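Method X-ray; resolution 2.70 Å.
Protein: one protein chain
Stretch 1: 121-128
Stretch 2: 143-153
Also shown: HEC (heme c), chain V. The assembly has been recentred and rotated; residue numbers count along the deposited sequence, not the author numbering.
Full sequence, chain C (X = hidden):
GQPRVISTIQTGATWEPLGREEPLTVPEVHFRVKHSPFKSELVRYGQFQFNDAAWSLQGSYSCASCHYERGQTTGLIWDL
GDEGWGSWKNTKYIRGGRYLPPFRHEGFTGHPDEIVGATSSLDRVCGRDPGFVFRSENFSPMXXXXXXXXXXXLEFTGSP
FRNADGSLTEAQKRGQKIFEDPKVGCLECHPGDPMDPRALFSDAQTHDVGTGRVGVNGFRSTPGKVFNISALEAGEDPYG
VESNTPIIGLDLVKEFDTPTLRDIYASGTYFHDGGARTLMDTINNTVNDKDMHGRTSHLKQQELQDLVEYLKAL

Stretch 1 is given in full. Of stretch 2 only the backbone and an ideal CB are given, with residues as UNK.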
# COMPACT_ATOMS: atom_id res chain seq x y z
N SER C 121 29.93 -19.17 48.48
CA SER C 121 31.00 -18.27 48.08
C SER C 121 30.47 -17.04 47.35
O SER C 121 29.39 -17.08 46.76
CB SER C 121 32.01 -19.00 47.19
OG SER C 121 31.40 -19.45 45.99
N LEU C 122 31.23 -15.96 47.40
CA LEU C 122 30.89 -14.75 46.65
C LEU C 122 31.02 -15.00 45.16
O LEU C 122 30.40 -14.30 44.35
CB LEU C 122 31.79 -13.59 47.08
CG LEU C 122 31.55 -13.02 48.47
CD1 LEU C 122 32.60 -11.98 48.82
CD2 LEU C 122 30.16 -12.41 48.56
N ASP C 123 31.82 -15.99 44.79
CA ASP C 123 32.00 -16.36 43.39
C ASP C 123 30.69 -16.83 42.77
O ASP C 123 30.41 -16.54 41.61
CB ASP C 123 33.06 -17.46 43.25
CG ASP C 123 34.28 -17.22 44.11
OD1 ASP C 123 34.36 -16.15 44.75
OD2 ASP C 123 35.17 -18.09 44.15
N ARG C 124 29.89 -17.54 43.56
CA ARG C 124 28.61 -18.06 43.09
C ARG C 124 27.55 -16.97 43.00
O ARG C 124 26.46 -17.19 42.48
CB ARG C 124 28.13 -19.19 44.00
CG ARG C 124 28.92 -20.48 43.86
CD ARG C 124 28.32 -21.57 44.74
NE ARG C 124 28.84 -22.89 44.40
CZ ARG C 124 28.40 -24.03 44.93
NH1 ARG C 124 27.43 -24.00 45.84
NH2 ARG C 124 28.93 -25.18 44.56
N VAL C 125 27.87 -15.78 43.52
CA VAL C 125 26.96 -14.65 43.43
C VAL C 125 27.21 -13.86 42.15
O VAL C 125 26.34 -13.77 41.28
CB VAL C 125 27.11 -13.71 44.64
CG1 VAL C 125 26.23 -12.48 44.46
CG2 VAL C 125 26.76 -14.44 45.92
N CYS C 126 28.41 -13.29 42.03
CA CYS C 126 28.77 -12.47 40.87
C CYS C 126 28.99 -13.30 39.61
O CYS C 126 28.59 -12.88 38.53
CB CYS C 126 30.02 -11.65 41.17
SG CYS C 126 29.77 -10.42 42.45
N GLY C 127 29.62 -14.46 39.76
CA GLY C 127 29.91 -15.32 38.62
C GLY C 127 28.65 -15.79 37.91
O GLY C 127 28.69 -16.15 36.74
N ARG C 128 27.54 -15.79 38.64
CA ARG C 128 26.25 -16.18 38.09
C ARG C 128 25.59 -15.05 37.30
O ARG C 128 24.92 -15.30 36.30
CB ARG C 128 25.31 -16.63 39.21
CG ARG C 128 25.00 -18.11 39.20
CD ARG C 128 23.86 -18.43 40.15
NE ARG C 128 23.24 -19.71 39.83
CZ ARG C 128 21.93 -19.91 39.78
NH1 ARG C 128 21.09 -18.91 40.01
NH2 ARG C 128 21.45 -21.11 39.48
N UNK C 143 39.18 -12.53 36.03
CA UNK C 143 38.33 -11.37 36.24
C UNK C 143 37.33 -11.61 37.37
O UNK C 143 37.03 -10.71 38.16
CB UNK C 143 37.59 -11.02 34.95
N UNK C 144 36.82 -12.84 37.46
CA UNK C 144 35.92 -13.20 38.54
C UNK C 144 36.64 -13.12 39.88
O UNK C 144 36.13 -12.51 40.83
CB UNK C 144 35.35 -14.60 38.32
N UNK C 145 37.82 -13.73 39.96
CA UNK C 145 38.61 -13.71 41.19
C UNK C 145 38.93 -12.27 41.61
O UNK C 145 38.86 -11.94 42.79
CB UNK C 145 39.90 -14.51 41.00
N UNK C 146 39.27 -11.43 40.64
CA UNK C 146 39.56 -10.03 40.90
C UNK C 146 38.34 -9.31 41.45
O UNK C 146 38.43 -8.53 42.40
CB UNK C 146 40.05 -9.34 39.62
N UNK C 147 37.18 -9.58 40.85
CA UNK C 147 35.92 -9.00 41.29
C UNK C 147 35.63 -9.37 42.75
O UNK C 147 35.31 -8.51 43.58
CB UNK C 147 34.78 -9.47 40.38
N UNK C 148 35.77 -10.66 43.05
CA UNK C 148 35.56 -11.15 44.41
C UNK C 148 36.55 -10.51 45.38
O UNK C 148 36.20 -10.20 46.52
CB UNK C 148 35.69 -12.67 44.45
N UNK C 149 37.78 -10.31 44.92
CA UNK C 149 38.79 -9.63 45.73
C UNK C 149 38.36 -8.20 46.04
O UNK C 149 38.57 -7.71 47.15
CB UNK C 149 40.14 -9.63 45.01
N UNK C 150 37.75 -7.54 45.06
CA UNK C 150 37.24 -6.19 45.27
C UNK C 150 36.10 -6.18 46.29
O UNK C 150 36.02 -5.29 47.14
CB UNK C 150 36.77 -5.59 43.94
N UNK C 151 35.22 -7.16 46.20
CA UNK C 151 34.07 -7.25 47.10
C UNK C 151 34.51 -7.52 48.54
O UNK C 151 33.99 -6.92 49.48
CB UNK C 151 33.11 -8.35 46.63
N UNK C 152 35.46 -8.43 48.70
CA UNK C 152 35.96 -8.80 50.02
C UNK C 152 36.73 -7.66 50.67
O UNK C 152 36.83 -7.59 51.90
CB UNK C 152 36.85 -10.04 49.92
N UNK C 153 37.27 -6.76 49.85
CA UNK C 153 38.10 -5.67 50.34
C UNK C 153 37.26 -4.47 50.80
O UNK C 153 37.80 -3.47 51.27
CB UNK C 153 39.08 -5.23 49.25
FE HEC V . 24.21 -8.08 43.14
CHA HEC V . 23.18 -9.60 46.05
CHB HEC V . 27.46 -8.61 44.03
CHC HEC V . 25.25 -6.78 40.12
CHD HEC V . 21.07 -6.84 42.57
NA HEC V . 25.15 -8.99 44.74
C1A HEC V . 24.54 -9.48 45.87
C2A HEC V . 25.58 -9.84 46.82
C3A HEC V . 26.77 -9.57 46.25
C4A HEC V . 26.51 -9.02 44.94
CMA HEC V . 28.18 -9.77 46.85
CAA HEC V . 25.34 -10.45 48.23
CBA HEC V . 25.85 -9.53 49.34
CGA HEC V . 25.63 -10.17 50.69
O1A HEC V . 25.00 -11.25 50.74
O2A HEC V . 26.10 -9.59 51.70
NB HEC V . 26.04 -7.64 42.28
C1B HEC V . 27.22 -8.19 42.74
C2B HEC V . 28.15 -8.25 41.63
C3B HEC V . 27.54 -7.74 40.55
C4B HEC V . 26.20 -7.35 40.94
CMB HEC V . 29.59 -8.80 41.72
CAB HEC V . 28.13 -7.59 39.13
CBB HEC V . 28.30 -8.97 38.46
NC HEC V . 23.33 -6.99 41.63
C1C HEC V . 23.93 -6.59 40.45
C2C HEC V . 22.90 -6.07 39.58
C3C HEC V . 21.78 -5.96 40.30
C4C HEC V . 22.00 -6.62 41.57
CMC HEC V . 23.18 -5.35 38.24
CAC HEC V . 20.42 -5.37 39.82
CBC HEC V . 19.81 -6.27 38.73
ND HEC V . 22.41 -8.15 44.19
C1D HEC V . 21.21 -7.69 43.65
C2D HEC V . 20.12 -8.25 44.42
C3D HEC V . 20.78 -9.11 45.50
C4D HEC V . 22.20 -8.99 45.29
CMD HEC V . 18.61 -8.03 44.19
CAD HEC V . 20.07 -9.94 46.59
CBD HEC V . 19.65 -11.27 45.99
CGD HEC V . 18.97 -12.11 47.04
O1D HEC V . 18.56 -13.26 46.72
O2D HEC V . 18.85 -11.64 48.19

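Stretch 2 has helical backbone angles from 143 to 152, with successive i to i+4 bonds, so its positions sort by the direction of CA-to-CB. Opposite it, stretch 1 offers a short turn of helix whose Cys-126 is bonded through SG to the heme carbon CMB at 1.8 Å. Side chains of the helix sit around Cys-126.

Position 143 has nothing of stretch 1 within reach of its CB, and almost any helix-compatible residue would do. It is Arg-143, which finds its partners elsewhere in the structure.

At 144 CA-to-CB points toward stretch 1, with the ideal CB 5.5 Å from Gly-127 CA. Glycine leaves a shallow opening there, and the gap calls for a medium or large apolar side chain such as leucine, isoleucine or methionine. The residue is Leu-144, chi1 t and chi2 p. Its CD1 lies 3.7 Å from Gly-127 N and 4.3 Å from Cys-126 CB. The absence of a side chain matters: an ideal CB on Gly-127 would come 3.1 Å from Leu-144 CD2, and 2.5 Å from Asp-123 O within its own turn.

Position 145 points away and 146 is out of reach, so stretch 1 sets no demand on either. They are Glu-145, which with chi1 and chi2 both t makes no contact with stretch 1, and Ala-146.

At 147 CB again points toward stretch 1, 5.3 Å from Cys-126 CB, with HEC CMB at a similar distance. A branched or flexible aliphatic chain could bridge that distance. Leu-147 does so: its CD2 is 3.7 Å from Cys-126 CB and 3.6 Å from HEC CMB, touching both the cysteine and the heme carbon bonded to it.

Position 148 is the tightest. The ideal CB is 3.7 Å from Asp-123 OD1 and 4.8 Å from Leu-122 CB, so the approach is close and of mixed character. A small polar residue could answer the carboxylate, while a slim aliphatic one could reach past it toward Leu-122 and Cys-126. The residue is Ile-148, chi1 and chi2 both m. Its CG1 lies 3.1 Å from Asp-123 OD1, a close contact without a hydrogen bond, and its CD1 packs 3.8 Å from Leu-122 CB and 3.3 Å from Leu-122 O.

Position 149 points away and 150 is out of reach, so stretch 1 leaves the choice free, small or large, polar or apolar; they are Cys-149 and Tyr-150, neither touching stretch 1.

At 151 CB faces stretch 1, 4.3 Å from Leu-122 CD1, with the Cys-126 sulfur farther along. Valine, leucine or isoleucine would suit. Ile-151 uses both branches: CG2 meets Leu-122 CD1 at 3.8 Å, and CD1 meets Cys-126 SG at 3.4 Å. With 144, 147 and 148 it completes the hole into which Cys-126 fits as a knob.

At 152 CB points sideways, 4.8 Å from Leu-122 CD1, so a long chain with an apolar stem fits. Arg-152 lays its CG 3.6 Å from Leu-122 CD1.

Position 153, out of reach and equally free, is Ala-153.

Stretch 2 143-153: RLEALICYIRA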
# COMPACT_ATOMS: atom_id res chain seq x y z
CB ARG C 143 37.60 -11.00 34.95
CG ARG C 143 38.49 -10.29 33.94
CD ARG C 143 37.71 -9.74 32.75
NE ARG C 143 37.52 -10.74 31.70
CZ ARG C 143 36.34 -11.25 31.35
NH1 ARG C 143 35.23 -10.86 31.97
NH2 ARG C 143 36.27 -12.16 30.39
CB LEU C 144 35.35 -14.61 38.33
CG LEU C 144 34.39 -15.09 39.42
CD1 LEU C 144 33.27 -14.08 39.64
CD2 LEU C 144 33.81 -16.46 39.07
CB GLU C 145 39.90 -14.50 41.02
CG GLU C 145 40.74 -14.58 42.28
CD GLU C 145 42.04 -15.33 42.08
OE1 GLU C 145 42.31 -15.78 40.95
OE2 GLU C 145 42.81 -15.46 43.07
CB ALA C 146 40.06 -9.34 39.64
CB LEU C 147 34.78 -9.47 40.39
CG LEU C 147 33.39 -8.88 40.63
CD1 LEU C 147 33.45 -7.36 40.67
CD2 LEU C 147 32.44 -9.34 39.54
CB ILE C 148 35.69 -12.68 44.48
CG1 ILE C 148 34.72 -13.33 43.49
CG2 ILE C 148 35.42 -13.19 45.89
CD1 ILE C 148 33.29 -12.88 43.65
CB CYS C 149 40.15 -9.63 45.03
SG CYS C 149 40.98 -11.23 44.98
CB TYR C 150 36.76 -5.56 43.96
CG TYR C 150 35.95 -4.30 44.17
CD1 TYR C 150 36.58 -3.09 44.45
CD2 TYR C 150 34.56 -4.31 44.10
CE1 TYR C 150 35.85 -1.93 44.64
CE2 TYR C 150 33.82 -3.16 44.29
CZ TYR C 150 34.47 -1.97 44.57
OH TYR C 150 33.74 -0.82 44.76
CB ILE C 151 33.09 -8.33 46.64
CG1 ILE C 151 32.55 -8.00 45.26
CG2 ILE C 151 31.95 -8.48 47.63
CD1 ILE C 151 32.28 -9.21 44.42
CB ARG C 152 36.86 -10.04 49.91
CG ARG C 152 36.11 -11.31 49.55
CD ARG C 152 37.05 -12.41 49.08
NE ARG C 152 37.96 -12.86 50.14
CZ ARG C 152 38.82 -13.86 50.00
NH1 ARG C 152 38.90 -14.52 48.85
NH2 ARG C 152 39.61 -14.21 51.02
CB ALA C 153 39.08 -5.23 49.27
O HOH W 1 23.72 -9.97 42.39
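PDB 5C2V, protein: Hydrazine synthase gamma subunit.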